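Local coordinates for protein cysteine hydrolase (Staphylococcus aureus, PDB 6KUA) that probably hydrolyses nicotinamide to nicotinic acid and ammonia, as a zinc-containing nicotinamidase of the isochorismatase family of cysteine hydrolases, at residues A[3-9]-A[124-130]; A[11-17]-A[78-83]; A[31-35]-A[155-160]; A[48-54]-A[98-104]. The contacts are given in a common frame with arbitrary orientation. Residues are numbered along the deposited sequence.

Contact 1: residues A[3-9]-A[124-130]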
# COMPACT_ATOMS: atom_id res chain seq x y z
N HIS A 3 18.94 -14.33 -4.98
CA HIS A 3 17.98 -13.35 -4.50
C HIS A 3 16.71 -13.42 -5.35
O HIS A 3 16.18 -12.39 -5.77
CB HIS A 3 18.59 -11.95 -4.55
CG HIS A 3 19.91 -11.86 -3.85
ND1 HIS A 3 20.02 -11.58 -2.51
CD2 HIS A 3 21.18 -12.04 -4.31
CE1 HIS A 3 21.30 -11.59 -2.16
NE2 HIS A 3 22.02 -11.86 -3.24
N ARG A 4 16.25 -14.64 -5.64
CA ARG A 4 15.16 -14.87 -6.58
C ARG A 4 14.07 -15.71 -5.92
O ARG A 4 14.32 -16.49 -5.00
CB ARG A 4 15.65 -15.55 -7.87
CG ARG A 4 16.35 -16.90 -7.66
CD ARG A 4 16.60 -17.65 -8.99
NE ARG A 4 16.81 -19.08 -8.77
CZ ARG A 4 16.75 -20.03 -9.71
NH1 ARG A 4 16.48 -19.72 -10.97
NH2 ARG A 4 16.94 -21.30 -9.39
N ALA A 5 12.84 -15.52 -6.39
CA ALA A 5 11.71 -16.29 -5.90
C ALA A 5 10.82 -16.63 -7.08
O ALA A 5 10.76 -15.90 -8.07
CB ALA A 5 10.91 -15.55 -4.81
N LEU A 6 10.17 -17.78 -6.97
CA LEU A 6 9.22 -18.24 -7.97
C LEU A 6 7.82 -17.98 -7.45
O LEU A 6 7.49 -18.37 -6.33
CB LEU A 6 9.44 -19.73 -8.27
CG LEU A 6 8.47 -20.37 -9.26
CD1 LEU A 6 8.67 -19.81 -10.65
CD2 LEU A 6 8.67 -21.87 -9.26
N LEU A 7 6.99 -17.33 -8.25
CA LEU A 7 5.60 -17.09 -7.91
C LEU A 7 4.73 -17.94 -8.82
O LEU A 7 4.73 -17.73 -10.04
CB LEU A 7 5.23 -15.61 -8.04
CG LEU A 7 6.12 -14.58 -7.34
CD1 LEU A 7 5.56 -13.15 -7.44
CD2 LEU A 7 6.37 -14.97 -5.89
N VAL A 8 4.00 -18.89 -8.23
CA VAL A 8 3.11 -19.78 -8.98
C VAL A 8 1.68 -19.30 -8.74
O VAL A 8 1.12 -19.50 -7.66
CB VAL A 8 3.28 -21.24 -8.56
CG1 VAL A 8 2.36 -22.15 -9.39
CG2 VAL A 8 4.74 -21.64 -8.71
N VAL A 9 1.10 -18.68 -9.76
CA VAL A 9 -0.17 -17.96 -9.62
C VAL A 9 -1.33 -18.85 -10.08
O VAL A 9 -1.38 -19.29 -11.24
CB VAL A 9 -0.14 -16.65 -10.42
CG1 VAL A 9 -1.43 -15.87 -10.20
CG2 VAL A 9 1.06 -15.81 -9.98
N ILE A 124 15.07 -10.98 -1.34
CA ILE A 124 14.68 -11.26 -2.73
C ILE A 124 14.43 -9.94 -3.44
O ILE A 124 13.60 -9.14 -3.00
CB ILE A 124 13.41 -12.12 -2.79
CG1 ILE A 124 13.55 -13.39 -1.97
CG2 ILE A 124 13.05 -12.40 -4.23
CD1 ILE A 124 14.38 -14.40 -2.64
N ASN A 125 15.09 -9.74 -4.58
CA ASN A 125 14.76 -8.59 -5.42
C ASN A 125 14.45 -9.02 -6.84
O ASN A 125 14.45 -8.19 -7.75
CB ASN A 125 15.89 -7.54 -5.42
CG ASN A 125 17.10 -7.99 -6.21
OD1 ASN A 125 17.35 -9.18 -6.36
ND2 ASN A 125 17.86 -7.02 -6.73
N GLN A 126 14.17 -10.30 -7.06
CA GLN A 126 13.91 -10.81 -8.40
C GLN A 126 12.84 -11.89 -8.33
O GLN A 126 12.95 -12.81 -7.52
CB GLN A 126 15.23 -11.34 -8.99
CG GLN A 126 15.11 -12.22 -10.20
CD GLN A 126 16.48 -12.56 -10.78
OE1 GLN A 126 17.17 -13.46 -10.29
NE2 GLN A 126 16.88 -11.83 -11.82
N VAL A 127 11.78 -11.76 -9.13
CA VAL A 127 10.72 -12.76 -9.12
C VAL A 127 10.57 -13.34 -10.52
O VAL A 127 10.71 -12.63 -11.53
CB VAL A 127 9.37 -12.21 -8.61
CG1 VAL A 127 9.53 -11.66 -7.20
CG2 VAL A 127 8.78 -11.17 -9.58
N GLU A 128 10.30 -14.63 -10.58
CA GLU A 128 9.87 -15.30 -11.79
C GLU A 128 8.41 -15.68 -11.62
O GLU A 128 8.03 -16.24 -10.59
CB GLU A 128 10.73 -16.54 -12.07
CG GLU A 128 10.44 -17.22 -13.37
CD GLU A 128 11.43 -18.35 -13.66
OE1 GLU A 128 12.64 -18.22 -13.32
OE2 GLU A 128 11.00 -19.39 -14.21
N ILE A 129 7.57 -15.36 -12.61
CA ILE A 129 6.14 -15.52 -12.45
C ILE A 129 5.62 -16.53 -13.47
O ILE A 129 5.78 -16.34 -14.68
CB ILE A 129 5.38 -14.20 -12.60
CG1 ILE A 129 5.98 -13.13 -11.70
CG2 ILE A 129 3.93 -14.42 -12.21
CD1 ILE A 129 5.34 -11.76 -11.93
N VAL A 130 4.94 -17.56 -12.98
CA VAL A 130 4.34 -18.57 -13.84
C VAL A 130 2.91 -18.77 -13.38
O VAL A 130 2.53 -18.43 -12.25
CB VAL A 130 5.13 -19.89 -13.81
CG1 VAL A 130 6.60 -19.64 -14.15
CG2 VAL A 130 4.99 -20.58 -12.44

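Contact 2: residues A[11-17]-A[78-83]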
# COMPACT_ATOMS: atom_id res chain seq x y z
N TYR A 11 -2.62 -21.87 -10.01
CA TYR A 11 -2.55 -23.10 -10.80
C TYR A 11 -3.40 -24.20 -10.16
O TYR A 11 -2.91 -25.26 -9.78
CB TYR A 11 -1.11 -23.54 -10.97
CG TYR A 11 -0.97 -24.43 -12.17
CD1 TYR A 11 -1.02 -23.89 -13.45
CD2 TYR A 11 -0.84 -25.81 -12.04
CE1 TYR A 11 -0.91 -24.69 -14.56
CE2 TYR A 11 -0.74 -26.63 -13.15
CZ TYR A 11 -0.78 -26.06 -14.41
OH TYR A 11 -0.66 -26.85 -15.52
N SER A 12 -4.70 -23.93 -10.05
CA SER A 12 -5.64 -24.78 -9.35
C SER A 12 -6.48 -25.60 -10.32
O SER A 12 -6.61 -25.27 -11.50
CB SER A 12 -6.56 -23.96 -8.46
OG SER A 12 -7.56 -23.34 -9.24
N TYR A 13 -7.05 -26.68 -9.79
CA TYR A 13 -7.94 -27.55 -10.56
C TYR A 13 -9.07 -26.75 -11.21
O TYR A 13 -9.39 -26.96 -12.39
CB TYR A 13 -8.49 -28.65 -9.64
CG TYR A 13 -9.39 -29.69 -10.29
CD1 TYR A 13 -8.85 -30.84 -10.88
CD2 TYR A 13 -10.77 -29.55 -10.27
CE1 TYR A 13 -9.67 -31.80 -11.46
CE2 TYR A 13 -11.60 -30.51 -10.84
CZ TYR A 13 -11.05 -31.63 -11.44
OH TYR A 13 -11.87 -32.58 -12.01
N ASP A 14 -9.68 -25.82 -10.47
CA ASP A 14 -10.82 -25.07 -11.01
C ASP A 14 -10.44 -24.23 -12.21
O ASP A 14 -11.29 -23.98 -13.08
CB ASP A 14 -11.43 -24.18 -9.92
CG ASP A 14 -12.59 -24.85 -9.21
OD1 ASP A 14 -13.08 -25.88 -9.72
OD2 ASP A 14 -13.00 -24.35 -8.14
N PHE A 15 -9.18 -23.77 -12.29
CA PHE A 15 -8.74 -22.96 -13.42
C PHE A 15 -8.14 -23.77 -14.55
O PHE A 15 -8.12 -23.29 -15.69
CB PHE A 15 -7.70 -21.91 -12.98
CG PHE A 15 -8.30 -20.69 -12.33
CD1 PHE A 15 -9.17 -19.87 -13.02
CD2 PHE A 15 -7.97 -20.36 -11.02
CE1 PHE A 15 -9.72 -18.75 -12.42
CE2 PHE A 15 -8.52 -19.24 -10.41
CZ PHE A 15 -9.39 -18.44 -11.11
N ILE A 16 -7.63 -24.97 -14.28
CA ILE A 16 -6.81 -25.71 -15.23
C ILE A 16 -7.56 -26.90 -15.82
O ILE A 16 -7.40 -27.21 -17.01
CB ILE A 16 -5.48 -26.16 -14.59
CG1 ILE A 16 -4.73 -24.95 -14.01
CG2 ILE A 16 -4.59 -26.88 -15.60
CD1 ILE A 16 -4.49 -23.87 -15.03
N ALA A 17 -8.37 -27.59 -15.01
CA ALA A 17 -8.95 -28.86 -15.42
C ALA A 17 -10.13 -28.67 -16.35
O ALA A 17 -10.86 -27.68 -16.27
CB ALA A 17 -9.38 -29.66 -14.19
N SER A 78 -11.58 -28.76 -2.72
CA SER A 78 -11.74 -29.62 -3.88
C SER A 78 -11.18 -28.95 -5.13
O SER A 78 -10.13 -29.35 -5.66
CB SER A 78 -13.22 -29.98 -4.09
OG SER A 78 -13.81 -30.47 -2.89
N GLY A 79 -11.88 -27.92 -5.61
CA GLY A 79 -11.46 -27.21 -6.80
C GLY A 79 -10.31 -26.25 -6.59
O GLY A 79 -9.64 -25.88 -7.56
N ARG A 80 -10.05 -25.83 -5.35
CA ARG A 80 -8.96 -24.92 -5.05
C ARG A 80 -7.66 -25.64 -4.70
O ARG A 80 -6.73 -25.00 -4.18
CB ARG A 80 -9.37 -23.96 -3.91
CG ARG A 80 -9.91 -22.60 -4.42
CD ARG A 80 -10.69 -21.82 -3.35
NE ARG A 80 -12.04 -21.45 -3.79
CZ ARG A 80 -13.16 -21.96 -3.28
NH1 ARG A 80 -14.35 -21.57 -3.74
NH2 ARG A 80 -13.11 -22.84 -2.29
N GLU A 81 -7.57 -26.94 -4.97
CA GLU A 81 -6.32 -27.66 -4.84
C GLU A 81 -5.44 -27.43 -6.06
O GLU A 81 -5.93 -27.22 -7.17
CB GLU A 81 -6.58 -29.16 -4.68
CG GLU A 81 -7.23 -29.54 -3.36
CD GLU A 81 -7.33 -31.05 -3.18
OE1 GLU A 81 -8.02 -31.49 -2.23
OE2 GLU A 81 -6.72 -31.79 -3.99
N LEU A 82 -4.13 -27.50 -5.86
CA LEU A 82 -3.21 -27.32 -6.97
C LEU A 82 -3.39 -28.43 -8.00
O LEU A 82 -3.72 -29.57 -7.67
CB LEU A 82 -1.77 -27.28 -6.46
CG LEU A 82 -1.40 -26.05 -5.62
CD1 LEU A 82 -0.09 -26.28 -4.88
CD2 LEU A 82 -1.30 -24.81 -6.49
N TYR A 83 -3.16 -28.09 -9.26
CA TYR A 83 -3.47 -29.00 -10.35
C TYR A 83 -2.34 -30.00 -10.59
O TYR A 83 -1.17 -29.62 -10.66
CB TYR A 83 -3.73 -28.20 -11.63
CG TYR A 83 -4.03 -29.07 -12.81
CD1 TYR A 83 -5.29 -29.62 -12.98
CD2 TYR A 83 -3.06 -29.37 -13.75
CE1 TYR A 83 -5.59 -30.43 -14.05
CE2 TYR A 83 -3.33 -30.19 -14.82
CZ TYR A 83 -4.61 -30.72 -14.97
OH TYR A 83 -4.92 -31.53 -16.03

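Contact 3: residues A[31-35]-A[155-160]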
# COMPACT_ATOMS: atom_id res chain seq x y z
N ILE A 31 1.24 -26.07 -19.70
CA ILE A 31 2.37 -25.47 -19.00
C ILE A 31 2.77 -26.26 -17.76
O ILE A 31 3.77 -25.92 -17.11
CB ILE A 31 2.08 -24.00 -18.64
CG1 ILE A 31 1.09 -23.90 -17.48
CG2 ILE A 31 1.50 -23.26 -19.83
CD1 ILE A 31 0.71 -22.48 -17.14
N GLU A 32 2.03 -27.32 -17.43
CA GLU A 32 2.27 -28.12 -16.23
C GLU A 32 3.71 -28.61 -16.15
O GLU A 32 4.38 -28.46 -15.12
CB GLU A 32 1.27 -29.29 -16.22
CG GLU A 32 1.41 -30.29 -15.07
CD GLU A 32 0.41 -31.44 -15.19
OE1 GLU A 32 -0.05 -31.97 -14.14
OE2 GLU A 32 0.06 -31.81 -16.33
N ASP A 33 4.22 -29.19 -17.24
CA ASP A 33 5.57 -29.73 -17.21
C ASP A 33 6.60 -28.64 -16.96
O ASP A 33 7.59 -28.86 -16.25
CB ASP A 33 5.87 -30.47 -18.52
CG ASP A 33 5.39 -31.91 -18.52
OD1 ASP A 33 4.65 -32.32 -17.59
OD2 ASP A 33 5.74 -32.64 -19.48
N PHE A 34 6.40 -27.45 -17.55
CA PHE A 34 7.36 -26.37 -17.37
C PHE A 34 7.35 -25.83 -15.94
O PHE A 34 8.40 -25.51 -15.38
CB PHE A 34 7.08 -25.25 -18.37
CG PHE A 34 8.09 -24.14 -18.34
CD1 PHE A 34 7.90 -23.04 -17.51
CD2 PHE A 34 9.21 -24.20 -19.14
CE1 PHE A 34 8.83 -22.01 -17.48
CE2 PHE A 34 10.15 -23.17 -19.12
CZ PHE A 34 9.96 -22.07 -18.29
N ILE A 35 6.16 -25.71 -15.35
CA ILE A 35 6.07 -25.22 -13.98
C ILE A 35 6.74 -26.19 -13.01
O ILE A 35 7.50 -25.78 -12.13
CB ILE A 35 4.59 -24.96 -13.62
CG1 ILE A 35 4.04 -23.79 -14.46
CG2 ILE A 35 4.44 -24.65 -12.16
CD1 ILE A 35 2.62 -23.42 -14.08
N PRO A 155 8.47 -16.30 -18.15
CA PRO A 155 8.76 -17.16 -19.31
C PRO A 155 7.48 -17.50 -20.04
O PRO A 155 6.50 -17.92 -19.43
CB PRO A 155 9.40 -18.40 -18.67
CG PRO A 155 8.86 -18.44 -17.29
CD PRO A 155 8.74 -16.98 -16.87
N ALA A 156 7.49 -17.30 -21.36
CA ALA A 156 6.28 -17.53 -22.13
C ALA A 156 5.82 -18.98 -22.06
O ALA A 156 4.63 -19.26 -22.25
CB ALA A 156 6.50 -17.11 -23.59
N GLU A 157 6.74 -19.92 -21.80
CA GLU A 157 6.39 -21.32 -21.62
C GLU A 157 5.75 -21.60 -20.26
O GLU A 157 5.29 -22.73 -20.03
CB GLU A 157 7.64 -22.19 -21.77
CG GLU A 157 7.86 -22.81 -23.14
CD GLU A 157 8.67 -24.12 -23.05
OE1 GLU A 157 8.05 -25.22 -23.02
OE2 GLU A 157 9.92 -24.05 -23.01
N GLY A 158 5.75 -20.63 -19.35
CA GLY A 158 5.30 -20.85 -17.99
C GLY A 158 3.98 -20.20 -17.65
O GLY A 158 3.53 -20.30 -16.50
N VAL A 159 3.34 -19.55 -18.62
CA VAL A 159 2.07 -18.87 -18.41
C VAL A 159 1.12 -19.21 -19.55
O VAL A 159 1.54 -19.58 -20.65
CB VAL A 159 2.26 -17.34 -18.29
CG1 VAL A 159 2.97 -16.98 -16.98
CG2 VAL A 159 3.04 -16.80 -19.50
N ALA A 160 -0.19 -19.08 -19.29
CA ALA A 160 -1.20 -19.35 -20.31
C ALA A 160 -2.47 -18.54 -20.05
O ALA A 160 -2.77 -18.18 -18.91
CB ALA A 160 -1.56 -20.84 -20.36

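Contact 4: residues A[48-54]-A[98-104]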
# COMPACT_ATOMS: atom_id res chain seq x y z
N HIS A 48 13.19 -19.59 -2.82
CA HIS A 48 11.86 -19.56 -2.25
C HIS A 48 10.80 -19.67 -3.33
O HIS A 48 10.94 -19.09 -4.41
CB HIS A 48 11.69 -18.29 -1.43
CG HIS A 48 12.49 -18.31 -0.17
ND1 HIS A 48 12.03 -18.92 0.98
CD2 HIS A 48 13.75 -17.87 0.10
CE1 HIS A 48 12.96 -18.82 1.92
NE2 HIS A 48 14.01 -18.19 1.41
N ILE A 49 9.75 -20.43 -3.04
CA ILE A 49 8.65 -20.67 -3.96
C ILE A 49 7.36 -20.32 -3.24
O ILE A 49 7.09 -20.84 -2.15
CB ILE A 49 8.61 -22.13 -4.45
CG1 ILE A 49 9.96 -22.54 -5.04
CG2 ILE A 49 7.53 -22.29 -5.49
CD1 ILE A 49 10.37 -23.95 -4.71
N PHE A 50 6.55 -19.47 -3.87
CA PHE A 50 5.29 -19.01 -3.30
C PHE A 50 4.17 -19.49 -4.21
O PHE A 50 4.16 -19.18 -5.41
CB PHE A 50 5.26 -17.48 -3.16
CG PHE A 50 6.32 -16.93 -2.25
CD1 PHE A 50 7.65 -16.86 -2.67
CD2 PHE A 50 5.99 -16.47 -0.98
CE1 PHE A 50 8.64 -16.35 -1.82
CE2 PHE A 50 6.98 -15.95 -0.12
CZ PHE A 50 8.30 -15.89 -0.54
N PHE A 51 3.25 -20.28 -3.65
CA PHE A 51 2.03 -20.68 -4.34
C PHE A 51 0.92 -19.72 -3.92
O PHE A 51 0.57 -19.65 -2.74
CB PHE A 51 1.67 -22.14 -4.02
CG PHE A 51 2.68 -23.13 -4.54
CD1 PHE A 51 3.80 -23.45 -3.81
CD2 PHE A 51 2.50 -23.74 -5.78
CE1 PHE A 51 4.75 -24.37 -4.29
CE2 PHE A 51 3.42 -24.65 -6.27
CZ PHE A 51 4.55 -24.97 -5.52
N LEU A 52 0.42 -18.95 -4.88
CA LEU A 52 -0.55 -17.89 -4.64
C LEU A 52 -1.90 -18.32 -5.19
O LEU A 52 -2.01 -18.62 -6.38
CB LEU A 52 -0.10 -16.58 -5.28
CG LEU A 52 1.13 -16.07 -4.53
CD1 LEU A 52 2.27 -15.77 -5.49
CD2 LEU A 52 0.74 -14.85 -3.72
N MET A 53 -2.93 -18.33 -4.33
CA MET A 53 -4.19 -18.97 -4.66
C MET A 53 -5.40 -18.13 -4.26
O MET A 53 -5.53 -17.75 -3.10
CB MET A 53 -4.28 -20.34 -3.99
CG MET A 53 -3.20 -21.30 -4.45
SD MET A 53 -3.55 -21.92 -6.10
CE MET A 53 -5.33 -21.94 -6.01
N ASP A 54 -6.26 -17.87 -5.24
CA ASP A 54 -7.56 -17.25 -4.99
C ASP A 54 -8.28 -17.91 -3.83
O ASP A 54 -8.43 -19.14 -3.79
CB ASP A 54 -8.42 -17.35 -6.26
CG ASP A 54 -8.54 -16.02 -6.99
OD1 ASP A 54 -8.55 -14.97 -6.30
OD2 ASP A 54 -8.63 -16.04 -8.24
N ASN A 98 11.49 -23.11 2.47
CA ASN A 98 11.54 -22.32 1.26
C ASN A 98 10.27 -22.40 0.43
O ASN A 98 10.28 -21.98 -0.73
CB ASN A 98 12.76 -22.73 0.40
CG ASN A 98 12.64 -24.13 -0.17
OD1 ASN A 98 12.31 -25.08 0.54
ND2 ASN A 98 12.93 -24.28 -1.47
N VAL A 99 9.17 -22.91 0.99
CA VAL A 99 7.92 -23.13 0.27
C VAL A 99 6.80 -22.44 1.04
O VAL A 99 6.64 -22.66 2.25
CB VAL A 99 7.60 -24.62 0.09
CG1 VAL A 99 6.21 -24.80 -0.50
CG2 VAL A 99 8.65 -25.29 -0.77
N HIS A 100 6.02 -21.61 0.35
CA HIS A 100 4.98 -20.81 1.00
C HIS A 100 3.69 -20.88 0.20
O HIS A 100 3.69 -20.95 -1.03
CB HIS A 100 5.39 -19.35 1.14
CG HIS A 100 6.80 -19.17 1.59
ND1 HIS A 100 7.13 -18.84 2.89
CD2 HIS A 100 7.97 -19.31 0.92
CE1 HIS A 100 8.44 -18.76 2.99
NE2 HIS A 100 8.98 -19.05 1.82
N PHE A 101 2.59 -20.82 0.95
CA PHE A 101 1.25 -20.85 0.38
C PHE A 101 0.51 -19.64 0.92
O PHE A 101 0.41 -19.46 2.13
CB PHE A 101 0.53 -22.14 0.75
CG PHE A 101 -0.67 -22.42 -0.09
CD1 PHE A 101 -1.87 -21.77 0.16
CD2 PHE A 101 -0.61 -23.33 -1.14
CE1 PHE A 101 -3.00 -22.03 -0.61
CE2 PHE A 101 -1.72 -23.59 -1.92
CZ PHE A 101 -2.92 -22.95 -1.65
N ILE A 102 0.01 -18.80 0.01
CA ILE A 102 -0.53 -17.50 0.36
C ILE A 102 -1.91 -17.40 -0.27
O ILE A 102 -2.04 -17.60 -1.49
CB ILE A 102 0.38 -16.37 -0.13
CG1 ILE A 102 1.70 -16.37 0.67
CG2 ILE A 102 -0.32 -15.01 -0.05
CD1 ILE A 102 2.53 -15.16 0.44
N ASP A 103 -2.94 -17.14 0.54
CA ASP A 103 -4.28 -16.84 0.04
C ASP A 103 -4.37 -15.38 -0.37
O ASP A 103 -3.88 -14.50 0.33
CB ASP A 103 -5.35 -17.10 1.11
CG ASP A 103 -5.37 -18.52 1.61
OD1 ASP A 103 -5.30 -19.47 0.79
OD2 ASP A 103 -5.48 -18.68 2.84
N LYS A 104 -5.01 -15.13 -1.51
CA LYS A 104 -5.19 -13.78 -2.01
C LYS A 104 -6.66 -13.55 -2.32
O LYS A 104 -7.40 -14.50 -2.59
CB LYS A 104 -4.33 -13.50 -3.26
CG LYS A 104 -4.65 -14.34 -4.49
CD LYS A 104 -3.62 -14.07 -5.57
CE LYS A 104 -3.85 -14.89 -6.83
NZ LYS A 104 -4.91 -14.33 -7.70

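Contact 1: residues A[3-9]-A[124-130]
This is a parallel strand pairing in the middle of the central sheet of an isochorismatase-like α/β fold: strand 4-9, the middle one of the five across the sheet, runs beside strand 126-130. Their axes approach to 4.7 Å at 24°, the usual sheet twist. The hydrogen bonds zigzag as parallel strands require. Ala5 N gives to Gln126 O (2.9 Å), Glu128 N to Ala5 O (2.9 Å), Leu7 N to Glu128 O (2.8 Å), Val130 N to Leu7 O (3.0 Å) and Val9 N to Val130 O (2.9 Å). Leu6 and Val8 bond instead to strand 48-54. Arg4, Leu6, Glu128 and Val130 lie on the side of helix 32-44, where Arg4 is salt-bridged to Asp41 and Asp47, and Glu128 to Arg38. Leu7, Val127 and Ile129 pack against helix 137-147, Leu7 CD1 lying 4.1 Å from Val127 CB. Both charges are thus met on the helix 32-44 face, while Leu7, Val8, Val9, Ile129 and Val130 make the far end wholly apolar, as befits strands buried between helices.

Contact 2: residues A[11-17]-A[78-83]
Ser78 starts a type I turn that ends at Glu81 and aims carbonyls at the first turn of the capped helix 13-16, beside the zinc site of the isochorismatase-like fold. Gly79 O accepts from Asp14 N at 2.9 Å; a CB here would fall 2.3 Å from Asp14 OD2, so lacking one leaves room for the Asp14 carboxylate. Arg80 directs its CB away from the helix, its side chain about 7 Å from the bound zinc ion. Glu81 O takes the hydrogen bond of Tyr13 N (2.9 Å), and Leu82 passes opposite Ser12, their CA atoms 4.2 Å apart in a single backbone bridge. Ser12 is the N-cap, its OG accepting a weak bond from Phe15 N. Tyr83 N gives to Tyr11 O (2.9 Å), and the Tyr83 ring turns in against the helix, Ile16 CG2 making a CH-pi contact over one face, 3.5 Å from the centroid. As the loop leads into helix 84-93, Leu82 rests on Phe51 and Met53 of strand 48-54, and Tyr11 on helix 32-44.

Contact 3: residues A[31-35]-A[155-160]
Segment 31-35 is the opening turn of helix 32-44, closed by Ile35 N bonding to Ile31 O at 3.0 Å, while segment 155-160 is the irregular part of strand 151-160, where a tight turn brings Gly158 N to 2.8 Å from Pro155 O. The chains come nearest at Ile31 and Gly158, with CA atoms 5.6 Å apart, and no hydrogen bond crosses between them. In the isochorismatase-like α/β fold this is helix-on-sheet packing: the N-terminal end of a helix leans on an outermost strand, within this chain, of the parallel sheet just where that strand is interrupted.

Two side chains do most of the work. Ile31 reaches along the backbone beyond the turn, CD1 lying 3.6 Å from Gly158 O and CG2 3.9 Å from Ala160 CB. Phe34 extends over the turn itself: its ring meets Pro155 CG at 3.6 Å from CE1, and Glu157 sets its CB over the ring face in a CH-pi contact, 3.8 Å from the centroid. Pro155 also touches Val130 of strand 126-132, and Ile35 packs on that same valine, so the helix bears on both neighbouring strands. Gly158 leaves room for the aromatic ring. Its CA sits 3.4 Å from Phe34 CD1, and an ideal CB would lie 3.0 Å from Phe34 CE1.

Contact 4: residues A[48-54]-A[98-104]
The Phe50 ring overlaps the imidazole of His100 in an offset stack, centroids 4.4 Å apart and planes at 11°, while His48 ND1 and His100 NE2 share a hydrogen bond of 3.2 Å, completing an aromatic cluster at the start of the paired strands. Strands 48-54 and 99-104 run parallel, their axes 4.6 Å apart at closest approach. The ladder starts with Ile49 N to Asn98 O (2.8 Å) and His100 N to Ile49 O (2.8 Å), and finishes with Lys104 N to Met53 O (3.1 Å). On the face opposite Phe50, Met53 CG lies 3.3 Å from Phe101 CZ. The last pair lies at the metal site. Asp54 has its side chain about 3 Å from the bound zinc ion and makes a long salt bridge to Lys104, OD1 to NZ 4.0 Å. Lys104 NZ is also salt-bridged to Asp10, and Asp10 and Lys104 probably correspond to the Asp and Lys of the family's Asp-Lys-Cys triad, as in other nicotinamidases. Strand 99-104 is outermost in the sheet within the chain, while strand 48-54 bonds on its other side to strand 4-9; Phe50 and Ile102 face helix 115-121, and Ile49 and Phe51 lean on helix 32-44.

Overall arrangement
From the N terminus, strand 4-9 is the first to be paired, and contact 1 closes a loop of 114 residues onto strand 126-132. Contacts 2 and 4 both fall within that span. Contact 2 links the turn after strand 4-9 to the loop before helix 84-93, and contact 4 pairs the sheet's second strand with an outermost one. Contact 3 starts inside contact 1 but ends beyond it, so the two cross; it also crosses contact 2 and encloses contact 4, and contacts 2 and 4 cross each other. Contacts 1 and 4 share the sheet through strands 4-9 and 48-54, contact 3 adds helix 32-44 and the opposite outermost strand, and Tyr11 packs contact 2 against contact 3.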